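Local coordinates for protein glycine betaine/carnitine/choline ABC transporter (Staphylococcus aureus subsp. aureus Mu50, PDB 3O66) that probably binds glycine betaine, carnitine or choline and delivers it, as the substrate-binding protein, to an ABC-type importer, at residues S19-I24 / S66-N71; Q104-S109 / A221-A226; M119-T124 / Y205-L210. All blocks are in the same frame, centred on the assembly; numbering follows the deposited sequence.

Contacts 1 and 2 share one mixed sheet, in which strands 65-70 and 222-227 are neighbours; contact 3 lies in the second mixed sheet, its centre about 25 Å from that of contact 1 and about 30 Å from that of contact 2. The two sheets order their strands alike, as in the two lobes of a type II periplasmic-binding protein. Contact 1 is wholly buried and packs a helix on the sheet through a carboxylate-phenol bond and a small apolar patch. Contact 2, mostly buried, closes the outer edge of that sheet with backbone and serine hydrogen bonds, phenylalanine rings packing on both sides. Contact 3 is an edge pairing too, but partly buried, with lysines and an aspartate at its exposed side.

Contact 1. Residues S19-I24 / S66-N71; sequences SESQII and SGVRYN
Tyr70 OH donates a 2.7 Å hydrogen bond to Glu20 OE2, linking tip to tip the first turn of helix 19-35 and the end of strand 65-70 in one lobe of the type II periplasmic-binding-protein fold. OE2 lies at the edge of the phenol ring, the carboxylate plane is turned 52° from the ring, and the hydroxyl meets OE2 from above the carboxylate plane. Glu20 CG, anti to the backbone N (chi1 -177°), sends the acid out on an extended chain. One helical turn on, Ile24 crosses Val68 at about a right angle, CD1 lying 4.0 Å from Val68 CB, while Ile24 CG2 rests 3.5 Å from Gly67 O. Val68 CG1 takes the crowded position between N and carbonyl carbon (chi1 66°) and sits 3.6 Å from Ser21 CA. Further out, Asn114 also bonds OE2, and Thr198 and Asn257 bond OE1; four grips on a buried carboxylate would favour its charged form. An acetate about 4 Å from the Glu20 side chain, probably from crystallisation, is consistent with a nearby pocket. Ser21 OG, also bonded to Leu16 N, is 2.7 Å from water 1, which accepts from Val68 N at 3.0 Å.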
ATOM      1  N   SER A  19     -10.343   1.505   0.897  1.00 26.64           N
ATOM      2  CA  SER A  19     -10.414   2.897   0.433  1.00 26.61           C
ATOM      3  C   SER A  19      -9.192   3.257  -0.393  1.00 24.73           C
ATOM      4  O   SER A  19      -9.296   3.946  -1.391  1.00 24.00           O
ATOM      5  CB  SER A  19     -10.546   3.875   1.603  1.00 26.41           C
ATOM      6  OG  SER A  19     -11.754   3.603   2.272  1.00 29.10           O
ATOM      7  N   GLU A  20      -8.041   2.746   0.016  1.00 23.81           N
ATOM      8  CA  GLU A  20      -6.811   3.002  -0.674  1.00 23.39           C
ATOM      9  C   GLU A  20      -6.874   2.616  -2.159  1.00 22.96           C
ATOM     10  O   GLU A  20      -6.548   3.425  -3.051  1.00 21.89           O
ATOM     11  CB  GLU A  20      -5.702   2.216   0.001  1.00 23.69           C
ATOM     12  CG  GLU A  20      -4.351   2.493  -0.611  1.00 25.48           C
ATOM     13  CD  GLU A  20      -3.225   2.043   0.299  1.00 26.43           C
ATOM     14  OE1 GLU A  20      -3.107   2.614   1.406  1.00 26.68           O
ATOM     15  OE2 GLU A  20      -2.481   1.130  -0.096  1.00 25.12           O
ATOM     16  N   SER A  21      -7.268   1.373  -2.418  1.00 22.78           N
ATOM     17  CA  SER A  21      -7.432   0.902  -3.790  1.00 22.61           C
ATOM     18  C   SER A  21      -8.493   1.711  -4.540  1.00 23.23           C
ATOM     19  O   SER A  21      -8.313   2.054  -5.731  1.00 23.32           O
ATOM     20  CB  SER A  21      -7.766  -0.583  -3.807  1.00 22.40           C
ATOM     21  OG  SER A  21      -8.085  -0.987  -5.119  1.00 23.43           O
ATOM     22  N   GLN A  22      -9.588   2.038  -3.853  1.00 23.25           N
ATOM     23  CA  GLN A  22     -10.662   2.780  -4.517  1.00 23.88           C
ATOM     24  C   GLN A  22     -10.235   4.213  -4.871  1.00 23.23           C
ATOM     25  O   GLN A  22     -10.529   4.687  -5.973  1.00 23.90           O
ATOM     26  CB  GLN A  22     -11.957   2.730  -3.721  1.00 24.70           C
ATOM     27  CG  GLN A  22     -12.450   1.277  -3.559  1.00 28.01           C
ATOM     28  CD  GLN A  22     -13.591   1.153  -2.602  1.00 34.10           C
ATOM     29  OE1 GLN A  22     -13.697   1.908  -1.627  1.00 36.36           O
ATOM     30  NE2 GLN A  22     -14.468   0.184  -2.861  1.00 36.05           N
ATOM     31  N   ILE A  23      -9.549   4.874  -3.953  1.00 20.96           N
ATOM     32  CA  ILE A  23      -8.979   6.214  -4.214  1.00 20.97           C
ATOM     33  C   ILE A  23      -8.082   6.219  -5.469  1.00 20.66           C
ATOM     34  O   ILE A  23      -8.328   6.994  -6.426  1.00 21.14           O
ATOM     35  CB  ILE A  23      -8.258   6.799  -2.965  1.00 20.58           C
ATOM     36  CG1 ILE A  23      -9.265   7.065  -1.839  1.00 21.05           C
ATOM     37  CG2 ILE A  23      -7.429   8.157  -3.313  1.00 19.84           C
ATOM     38  CD1 ILE A  23      -8.607   7.215  -0.437  1.00 20.61           C
ATOM     39  N   ILE A  24      -7.066   5.364  -5.478  0.50 19.69           N
ATOM     40  CA  ILE A  24      -6.121   5.315  -6.605  0.50 19.66           C
ATOM     41  C   ILE A  24      -6.768   4.795  -7.899  0.50 19.43           C
ATOM     42  O   ILE A  24      -6.440   5.267  -8.984  0.50 19.68           O
ATOM     43  CB  ILE A  24      -4.908   4.483  -6.253  0.50 18.72           C
ATOM     44  CG1 ILE A  24      -4.272   4.998  -4.961  0.50 18.47           C
ATOM     45  CG2 ILE A  24      -3.894   4.488  -7.406  0.50 19.76           C
ATOM     46  CD1 ILE A  24      -3.290   4.011  -4.363  0.50 17.22           C
ATOM     47  N   SER A  66      -4.850  -2.724 -12.999  1.00 22.76           N
ATOM     48  CA  SER A  66      -5.068  -2.773 -11.552  1.00 22.80           C
ATOM     49  C   SER A  66      -4.669  -1.412 -10.977  1.00 22.29           C
ATOM     50  O   SER A  66      -3.545  -0.954 -11.207  1.00 21.93           O
ATOM     51  CB  SER A  66      -4.221  -3.872 -10.910  1.00 22.93           C
ATOM     52  OG  SER A  66      -4.691  -5.173 -11.277  1.00 25.04           O
ATOM     53  N   GLY A  67      -5.564  -0.776 -10.213  1.00 21.58           N
ATOM     54  CA  GLY A  67      -5.269   0.563  -9.681  1.00 23.15           C
ATOM     55  C   GLY A  67      -4.038   0.521  -8.784  1.00 22.91           C
ATOM     56  O   GLY A  67      -3.129   1.362  -8.902  1.00 23.19           O
ATOM     57  N   VAL A  68      -3.985  -0.478  -7.904  1.00 21.92           N
ATOM     58  CA  VAL A  68      -2.870  -0.598  -6.964  1.00 21.41           C
ATOM     59  C   VAL A  68      -2.551  -2.069  -6.712  1.00 20.60           C
ATOM     60  O   VAL A  68      -3.450  -2.895  -6.498  1.00 20.31           O
ATOM     61  CB  VAL A  68      -3.104   0.210  -5.623  1.00 21.70           C
ATOM     62  CG1 VAL A  68      -4.227  -0.372  -4.836  1.00 22.16           C
ATOM     63  CG2 VAL A  68      -1.823   0.276  -4.789  1.00 23.29           C
ATOM     64  N   ARG A  69      -1.261  -2.372  -6.831  1.00 19.59           N
ATOM     65  CA  ARG A  69      -0.707  -3.657  -6.549  1.00 19.61           C
ATOM     66  C   ARG A  69       0.509  -3.407  -5.698  1.00 19.97           C
ATOM     67  O   ARG A  69       1.134  -2.353  -5.808  1.00 19.81           O
ATOM     68  CB  ARG A  69      -0.342  -4.355  -7.896  1.00 18.67           C
ATOM     69  CG  ARG A  69      -1.615  -4.617  -8.789  1.00 20.75           C
ATOM     70  CD  ARG A  69      -2.483  -5.809  -8.287  1.00 21.60           C
ATOM     71  NE  ARG A  69      -1.804  -7.093  -8.553  1.00 22.31           N
ATOM     72  CZ  ARG A  69      -1.832  -7.757  -9.719  1.00 22.11           C
ATOM     73  NH1 ARG A  69      -2.550  -7.315 -10.749  1.00 21.00           N
ATOM     74  NH2 ARG A  69      -1.147  -8.891  -9.860  1.00 21.88           N
ATOM     75  N   TYR A  70       0.870  -4.372  -4.857  1.00 21.10           N
ATOM     76  CA  TYR A  70       2.002  -4.174  -3.969  1.00 21.83           C
ATOM     77  C   TYR A  70       3.088  -5.158  -4.331  1.00 22.08           C
ATOM     78  O   TYR A  70       2.791  -6.347  -4.411  1.00 22.84           O
ATOM     79  CB  TYR A  70       1.554  -4.352  -2.531  1.00 21.47           C
ATOM     80  CG  TYR A  70       0.347  -3.495  -2.261  1.00 20.80           C
ATOM     81  CD1 TYR A  70       0.499  -2.180  -1.833  1.00 21.00           C
ATOM     82  CD2 TYR A  70      -0.948  -3.998  -2.457  1.00 21.59           C
ATOM     83  CE1 TYR A  70      -0.590  -1.383  -1.596  1.00 20.11           C
ATOM     84  CE2 TYR A  70      -2.079  -3.198  -2.220  1.00 22.26           C
ATOM     85  CZ  TYR A  70      -1.880  -1.884  -1.789  1.00 22.74           C
ATOM     86  OH  TYR A  70      -2.951  -1.060  -1.550  1.00 23.60           O
ATOM     87  N   ASN A  71       4.323  -4.679  -4.542  1.00 21.78           N
ATOM     88  CA  ASN A  71       5.330  -5.576  -5.159  1.00 24.08           C
ATOM     89  C   ASN A  71       5.661  -6.851  -4.365  1.00 25.04           C
ATOM     90  O   ASN A  71       5.729  -7.928  -4.947  1.00 25.01           O
ATOM     91  CB  ASN A  71       6.572  -4.856  -5.704  1.00 23.42           C
ATOM     92  CG  ASN A  71       7.399  -4.133  -4.627  1.00 25.69           C
ATOM     93  OD1 ASN A  71       7.068  -4.111  -3.418  1.00 26.21           O
ATOM     94  ND2 ASN A  71       8.485  -3.510  -5.086  1.00 24.66           N
TER
HETATM   95  O   HOH W   1      -6.608  -1.720  -7.258  1.00 21.07           O

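Contact 2. Residues Q104-S109 / A221-A226; sequences QTFFDS and AASAVA
Phe106 and Phe107 point their rings to different sides of the antiparallel pairing between strands 104-106 and 222-227, at the outer edge of the mixed sheet of one lobe. Phe106 CG is anti to the backbone N (chi1 -165°), which brings the ring obliquely against Val225 and Ser223: CD1 lies 3.5 Å from Val225 CG2, the two side chains crossing obliquely, and CE2 reaches Ser223 OG. Beyond it, Phe98 of helix 87-102 meets this ring edge-to-face. On the same face Gln104 crosses Val225 obliquely, its OE1 3.3 Å from Val225 CG1.

Phe107 CG lies beside its own N instead (chi1 -75°). Thr105 CG2 sits 3.7 Å above the centre of the Phe107 ring, and the ring edge meets the partner strand, with CE2 3.9 Å from Ala226 CB and Ala224 O also near the ring plane. Helix 236-242 flanks this ring through Lys238, Ile241 and Asn242.

The backbones themselves are laced together: Thr105 and Ala226 exchange N-H to O bonds in both directions, and Phe107 N gives a nearly straight one to Ala224 O. Beyond Phe106, where the 104-109 side leaves regular strand, two serines take over. Ser223 OG donates to Phe107 O at 2.7 Å, approaching well above the carbonyl plane, and Ser109 OG donates to Ala222 O at 2.7 Å in similar fashion while accepting from Gly111 N. Water 2 adds a bridge from Asp108 O to Ala224 N.

Backbone groups that regular strand pairing no longer joins are thus matched by hydroxyls and a water: the two chains stay together past the last bridge, and Phe107 lies edge-on against Ala224 and Ala226, close to the partner backbone.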
ATOM      1  N   GLN A 104       2.742  -7.837 -18.874  1.00 24.16           N
ATOM      2  CA  GLN A 104       2.170  -6.691 -18.154  1.00 23.26           C
ATOM      3  C   GLN A 104       3.274  -5.769 -17.668  1.00 23.67           C
ATOM      4  O   GLN A 104       4.400  -6.200 -17.377  1.00 24.51           O
ATOM      5  CB  GLN A 104       1.337  -7.138 -16.958  1.00 21.50           C
ATOM      6  CG  GLN A 104       0.063  -7.929 -17.330  1.00 23.73           C
ATOM      7  CD  GLN A 104      -0.621  -8.560 -16.118  1.00 24.15           C
ATOM      8  OE1 GLN A 104      -0.290  -8.252 -14.970  1.00 23.93           O
ATOM      9  NE2 GLN A 104      -1.563  -9.469 -16.377  1.00 25.58           N
ATOM     10  N   THR A 105       2.919  -4.494 -17.548  1.00 24.10           N
ATOM     11  CA  THR A 105       3.816  -3.501 -17.012  1.00 23.64           C
ATOM     12  C   THR A 105       3.431  -3.253 -15.557  1.00 23.40           C
ATOM     13  O   THR A 105       2.307  -2.775 -15.255  1.00 23.44           O
ATOM     14  CB  THR A 105       3.756  -2.216 -17.836  1.00 23.90           C
ATOM     15  OG1 THR A 105       4.303  -2.478 -19.139  1.00 23.36           O
ATOM     16  CG2 THR A 105       4.537  -1.070 -17.153  1.00 22.65           C
ATOM     17  N   PHE A 106       4.349  -3.590 -14.662  1.00 21.98           N
ATOM     18  CA  PHE A 106       4.193  -3.234 -13.245  1.00 22.38           C
ATOM     19  C   PHE A 106       4.932  -1.898 -13.124  1.00 22.89           C
ATOM     20  O   PHE A 106       6.153  -1.877 -13.220  1.00 24.01           O
ATOM     21  CB  PHE A 106       4.798  -4.354 -12.351  1.00 22.40           C
ATOM     22  CG  PHE A 106       4.399  -4.290 -10.894  1.00 22.18           C
ATOM     23  CD1 PHE A 106       3.565  -5.272 -10.348  1.00 23.29           C
ATOM     24  CD2 PHE A 106       4.891  -3.278 -10.059  1.00 22.20           C
ATOM     25  CE1 PHE A 106       3.195  -5.238  -8.993  1.00 24.19           C
ATOM     26  CE2 PHE A 106       4.555  -3.244  -8.702  1.00 21.86           C
ATOM     27  CZ  PHE A 106       3.695  -4.233  -8.174  1.00 24.11           C
ATOM     28  N   PHE A 107       4.193  -0.789 -12.944  1.00 22.44           N
ATOM     29  CA  PHE A 107       4.797   0.565 -13.014  1.00 22.10           C
ATOM     30  C   PHE A 107       5.733   0.834 -11.857  1.00 22.13           C
ATOM     31  O   PHE A 107       5.703   0.129 -10.828  1.00 22.34           O
ATOM     32  CB  PHE A 107       3.719   1.652 -13.101  1.00 22.40           C
ATOM     33  CG  PHE A 107       3.072   1.738 -14.463  1.00 21.82           C
ATOM     34  CD1 PHE A 107       3.472   2.725 -15.373  1.00 22.52           C
ATOM     35  CD2 PHE A 107       2.101   0.812 -14.843  1.00 22.41           C
ATOM     36  CE1 PHE A 107       2.892   2.803 -16.639  1.00 23.33           C
ATOM     37  CE2 PHE A 107       1.512   0.868 -16.113  1.00 22.54           C
ATOM     38  CZ  PHE A 107       1.900   1.865 -17.004  1.00 24.13           C
ATOM     39  N   ASP A 108       6.613   1.811 -12.050  1.00 23.23           N
ATOM     40  CA  ASP A 108       7.357   2.387 -10.926  1.00 24.19           C
ATOM     41  C   ASP A 108       6.345   2.834  -9.859  1.00 23.44           C
ATOM     42  O   ASP A 108       5.218   3.159 -10.181  1.00 22.69           O
ATOM     43  CB  ASP A 108       8.210   3.568 -11.367  1.00 24.79           C
ATOM     44  CG  ASP A 108       9.458   3.146 -12.156  1.00 28.30           C
ATOM     45  OD1 ASP A 108       9.793   1.944 -12.225  1.00 28.43           O
ATOM     46  OD2 ASP A 108      10.113   4.045 -12.709  1.00 31.85           O
ATOM     47  N   SER A 109       6.763   2.845  -8.597  1.00 23.36           N
ATOM     48  CA  SER A 109       5.845   3.098  -7.506  1.00 22.32           C
ATOM     49  C   SER A 109       5.213   4.465  -7.491  1.00 21.87           C
ATOM     50  O   SER A 109       5.833   5.484  -7.888  1.00 22.73           O
ATOM     51  CB  SER A 109       6.526   2.821  -6.154  1.00 22.92           C
ATOM     52  OG  SER A 109       5.651   3.106  -5.056  1.00 22.09           O
ATOM     53  N   ALA A 221       6.038  -1.840  -1.955  1.00 23.32           N
ATOM     54  CA  ALA A 221       5.857  -0.619  -2.743  1.00 23.53           C
ATOM     55  C   ALA A 221       4.595  -0.775  -3.616  1.00 22.53           C
ATOM     56  O   ALA A 221       4.373  -1.809  -4.200  1.00 22.90           O
ATOM     57  CB  ALA A 221       7.073  -0.374  -3.600  1.00 23.37           C
ATOM     58  N   ALA A 222       3.789   0.273  -3.672  1.00 21.42           N
ATOM     59  CA  ALA A 222       2.517   0.272  -4.409  1.00 20.97           C
ATOM     60  C   ALA A 222       2.683   0.886  -5.794  1.00 20.92           C
ATOM     61  O   ALA A 222       3.311   1.973  -5.927  1.00 20.11           O
ATOM     62  CB  ALA A 222       1.477   1.082  -3.616  1.00 21.01           C
ATOM     63  N   SER A 223       2.098   0.220  -6.804  1.00 20.28           N
ATOM     64  CA  SER A 223       2.157   0.680  -8.202  1.00 20.33           C
ATOM     65  C   SER A 223       0.890   0.306  -8.922  1.00 20.84           C
ATOM     66  O   SER A 223       0.186  -0.607  -8.480  1.00 21.59           O
ATOM     67  CB  SER A 223       3.287  -0.019  -8.968  1.00 20.29           C
ATOM     68  OG  SER A 223       4.571   0.177  -8.393  1.00 20.95           O
ATOM     69  N   ALA A 224       0.634   0.984 -10.050  1.00 20.01           N
ATOM     70  CA  ALA A 224      -0.339   0.539 -11.031  1.00 20.50           C
ATOM     71  C   ALA A 224       0.228  -0.665 -11.802  1.00 20.86           C
ATOM     72  O   ALA A 224       1.428  -0.789 -11.901  1.00 20.86           O
ATOM     73  CB  ALA A 224      -0.591   1.659 -12.007  1.00 19.93           C
ATOM     74  N   VAL A 225      -0.654  -1.530 -12.318  1.00 21.04           N
ATOM     75  CA  VAL A 225      -0.330  -2.547 -13.346  1.00 22.20           C
ATOM     76  C   VAL A 225      -1.284  -2.353 -14.525  1.00 22.70           C
ATOM     77  O   VAL A 225      -2.460  -2.061 -14.337  1.00 22.67           O
ATOM     78  CB  VAL A 225      -0.444  -3.974 -12.767  1.00 21.88           C
ATOM     79  CG1 VAL A 225      -0.228  -5.095 -13.884  1.00 22.77           C
ATOM     80  CG2 VAL A 225       0.546  -4.142 -11.601  1.00 20.44           C
ATOM     81  N   ALA A 226      -0.768  -2.501 -15.742  1.00 23.58           N
ATOM     82  CA  ALA A 226      -1.592  -2.473 -16.938  1.00 23.96           C
ATOM     83  C   ALA A 226      -1.107  -3.625 -17.831  1.00 24.70           C
ATOM     84  O   ALA A 226       0.093  -3.959 -17.839  1.00 25.39           O
ATOM     85  CB  ALA A 226      -1.475  -1.138 -17.656  1.00 23.27           C
TER
HETATM   86  O   HOH W   2       2.290   3.278 -10.225  1.00 22.29           O

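Contact 3. Residues M119-T124 / Y205-L210; sequences MVTKET and YDLKVL
Antiparallel pairing joins the end of strand 116-120 to strand 208-209: Lys208 N gives Val120 O a 2.8 Å bond at 173°, Val120 N answers to Lys208 O at 3.0 Å, and Met119 faces Val209 as the non-hydrogen-bonded pair. Met119, a selenomethionine, has CG in the crowded position between N and carbonyl carbon (chi1 58°), and SE passes obliquely 4.1 Å from Leu207 CD1; the bend at chi3 (69°) brings CE toward Val209 CG2. Tyr182, Leu185 and Ile202 pack round the same side chain. On the other face Val120 and Lys208 run side by side, Val120 CG2 lying 3.9 Å from Lys208 CB, before the lysine leads away to a salt bridge with Glu131. On the exposed side Lys122 crosses Asp206 at about a right angle; CD is 3.7 Å from OD2, whereas NZ stays 4.2 Å from OD2, too far for a salt bridge. Water 3 bridges Lys122 N and Tyr205 O where the strands part. Thr121 OG1 then N-caps helix 122-128, accepting from Thr124 N at 3.0 Å. A short edge strand laid antiparallel beside the strand that enters from the other lobe is typical of the second lobe of type II periplasmic-binding proteins.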
HETATM    1  N   MSE A 119       4.466   0.951  15.130  1.00 21.43           N
HETATM    2  CA  MSE A 119       4.087   2.354  15.276  1.00 21.12           C
HETATM    3  C   MSE A 119       3.708   2.669  16.704  1.00 20.67           C
HETATM    4  O   MSE A 119       3.294   1.771  17.476  1.00 21.28           O
HETATM    5  CB  MSE A 119       2.989   2.768  14.296  1.00 20.98           C
HETATM    6  CG  MSE A 119       1.714   1.918  14.432  1.00 22.61           C
HETATM    7 SE   MSE A 119       0.420   2.309  13.026  0.75 22.10          SE
HETATM    8  CE  MSE A 119       1.432   1.532  11.539  1.00 23.63           C
ATOM      9  N   VAL A 120       3.907   3.939  17.051  1.00 20.30           N
ATOM     10  CA  VAL A 120       3.707   4.436  18.418  1.00 20.48           C
ATOM     11  C   VAL A 120       3.028   5.788  18.367  1.00 21.44           C
ATOM     12  O   VAL A 120       2.935   6.395  17.281  1.00 22.90           O
ATOM     13  CB  VAL A 120       5.044   4.538  19.195  1.00 20.66           C
ATOM     14  CG1 VAL A 120       5.695   3.172  19.293  1.00 21.41           C
ATOM     15  CG2 VAL A 120       6.024   5.640  18.588  1.00 20.73           C
ATOM     16  N   THR A 121       2.579   6.297  19.508  1.00 22.34           N
ATOM     17  CA  THR A 121       2.076   7.674  19.543  1.00 22.94           C
ATOM     18  C   THR A 121       3.256   8.666  19.503  1.00 24.80           C
ATOM     19  O   THR A 121       4.399   8.302  19.823  1.00 25.39           O
ATOM     20  CB  THR A 121       1.317   7.995  20.824  1.00 22.72           C
ATOM     21  OG1 THR A 121       2.221   7.849  21.944  1.00 23.27           O
ATOM     22  CG2 THR A 121       0.023   7.098  21.001  1.00 22.78           C
ATOM     23  N   LYS A 122       2.964   9.927  19.203  0.50 25.93           N
ATOM     24  CA  LYS A 122       3.979  10.983  19.283  0.50 28.26           C
ATOM     25  C   LYS A 122       4.544  11.153  20.694  0.50 28.92           C
ATOM     26  O   LYS A 122       5.738  11.386  20.850  0.50 30.06           O
ATOM     27  CB  LYS A 122       3.457  12.308  18.724  0.50 29.78           C
ATOM     28  CG  LYS A 122       2.337  12.952  19.530  0.50 31.62           C
ATOM     29  CD  LYS A 122       2.084  14.386  19.071  0.50 34.53           C
ATOM     30  CE  LYS A 122       0.685  14.838  19.467  0.50 35.85           C
ATOM     31  NZ  LYS A 122      -0.298  13.767  19.140  0.50 34.41           N
ATOM     32  N   GLU A 123       3.717  11.010  21.730  0.50 29.15           N
ATOM     33  CA  GLU A 123       4.250  11.134  23.097  0.50 30.35           C
ATOM     34  C   GLU A 123       5.222   9.999  23.448  0.50 29.43           C
ATOM     35  O   GLU A 123       6.226  10.207  24.135  0.50 29.95           O
ATOM     36  CB  GLU A 123       3.140  11.250  24.159  0.50 31.15           C
ATOM     37  CG  GLU A 123       3.669  11.213  25.593  0.50 33.49           C
ATOM     38  CD  GLU A 123       2.586  11.382  26.650  0.50 36.92           C
ATOM     39  OE1 GLU A 123       1.697  10.504  26.741  0.50 37.02           O
ATOM     40  OE2 GLU A 123       2.635  12.388  27.404  0.50 40.66           O
ATOM     41  N   THR A 124       4.923   8.798  22.972  1.00 27.80           N
ATOM     42  CA  THR A 124       5.798   7.646  23.194  1.00 26.69           C
ATOM     43  C   THR A 124       7.105   7.776  22.384  1.00 27.65           C
ATOM     44  O   THR A 124       8.206   7.482  22.890  1.00 28.12           O
ATOM     45  CB  THR A 124       5.050   6.346  22.880  1.00 25.63           C
ATOM     46  OG1 THR A 124       3.992   6.186  23.839  1.00 24.66           O
ATOM     47  CG2 THR A 124       5.966   5.125  22.976  1.00 23.16           C
ATOM     48  N   TYR A 205      -4.426  10.504  14.055  1.00 29.21           N
ATOM     49  CA  TYR A 205      -3.931  10.469  15.431  1.00 30.48           C
ATOM     50  C   TYR A 205      -2.473  10.864  15.538  1.00 30.64           C
ATOM     51  O   TYR A 205      -1.879  10.770  16.624  1.00 31.06           O
ATOM     52  CB  TYR A 205      -4.110   9.077  16.036  1.00 29.03           C
ATOM     53  CG  TYR A 205      -5.513   8.551  15.980  1.00 30.49           C
ATOM     54  CD1 TYR A 205      -6.610   9.418  15.894  1.00 33.19           C
ATOM     55  CD2 TYR A 205      -5.756   7.189  16.070  1.00 30.07           C
ATOM     56  CE1 TYR A 205      -7.900   8.938  15.847  1.00 35.74           C
ATOM     57  CE2 TYR A 205      -7.053   6.691  16.033  1.00 31.81           C
ATOM     58  CZ  TYR A 205      -8.116   7.573  15.924  1.00 34.37           C
ATOM     59  OH  TYR A 205      -9.397   7.099  15.885  1.00 35.45           O
ATOM     60  N   ASP A 206      -1.909  11.333  14.424  1.00 30.80           N
ATOM     61  CA  ASP A 206      -0.516  11.775  14.353  1.00 31.79           C
ATOM     62  C   ASP A 206       0.435  10.706  14.940  1.00 29.41           C
ATOM     63  O   ASP A 206       1.270  11.002  15.786  1.00 30.41           O
ATOM     64  CB  ASP A 206      -0.351  13.145  15.056  1.00 34.75           C
ATOM     65  CG  ASP A 206       0.914  13.871  14.648  1.00 38.94           C
ATOM     66  OD1 ASP A 206       1.467  13.613  13.558  1.00 43.21           O
ATOM     67  OD2 ASP A 206       1.368  14.720  15.429  1.00 45.85           O
ATOM     68  N   LEU A 207       0.268   9.463  14.507  1.00 26.24           N
ATOM     69  CA  LEU A 207       1.095   8.342  15.001  1.00 25.09           C
ATOM     70  C   LEU A 207       2.471   8.379  14.319  1.00 25.20           C
ATOM     71  O   LEU A 207       2.615   8.977  13.246  1.00 25.93           O
ATOM     72  CB  LEU A 207       0.394   7.014  14.728  1.00 23.56           C
ATOM     73  CG  LEU A 207      -1.012   6.778  15.315  1.00 23.88           C
ATOM     74  CD1 LEU A 207      -1.574   5.421  14.866  1.00 21.88           C
ATOM     75  CD2 LEU A 207      -0.979   6.850  16.852  1.00 25.78           C
ATOM     76  N   LYS A 208       3.477   7.792  14.965  1.00 24.53           N
ATOM     77  CA  LYS A 208       4.840   7.750  14.463  1.00 25.50           C
ATOM     78  C   LYS A 208       5.138   6.331  13.981  1.00 24.55           C
ATOM     79  O   LYS A 208       5.128   5.378  14.756  1.00 24.62           O
ATOM     80  CB  LYS A 208       5.836   8.165  15.565  1.00 26.23           C
ATOM     81  CG  LYS A 208       7.328   7.865  15.219  1.00 28.54           C
ATOM     82  CD  LYS A 208       7.953   8.973  14.349  1.00 30.03           C
ATOM     83  CE  LYS A 208       9.380   8.565  13.911  1.00 30.77           C
ATOM     84  NZ  LYS A 208       9.820   9.493  12.860  1.00 32.34           N
ATOM     85  N   VAL A 209       5.368   6.180  12.688  1.00 24.17           N
ATOM     86  CA  VAL A 209       5.688   4.852  12.123  1.00 24.38           C
ATOM     87  C   VAL A 209       7.184   4.679  12.211  1.00 25.05           C
ATOM     88  O   VAL A 209       7.923   5.591  11.802  1.00 26.65           O
ATOM     89  CB  VAL A 209       5.223   4.774  10.685  1.00 23.39           C
ATOM     90  CG1 VAL A 209       5.580   3.369  10.068  1.00 24.35           C
ATOM     91  CG2 VAL A 209       3.706   5.079  10.632  1.00 24.66           C
ATOM     92  N   LEU A 210       7.639   3.537  12.740  1.00 24.45           N
ATOM     93  CA  LEU A 210       9.072   3.293  12.925  1.00 25.51           C
ATOM     94  C   LEU A 210       9.701   2.633  11.699  1.00 26.24           C
ATOM     95  O   LEU A 210       9.060   1.816  11.037  1.00 25.23           O
ATOM     96  CB  LEU A 210       9.306   2.421  14.176  1.00 24.96           C
ATOM     97  CG  LEU A 210       8.787   3.019  15.508  1.00 26.00           C
ATOM     98  CD1 LEU A 210       9.035   2.028  16.638  1.00 26.77           C
ATOM     99  CD2 LEU A 210       9.506   4.342  15.801  1.00 26.49           C
TER
HETATM  100  O   HOH W   3       0.213  10.270  18.488  1.00 27.34           O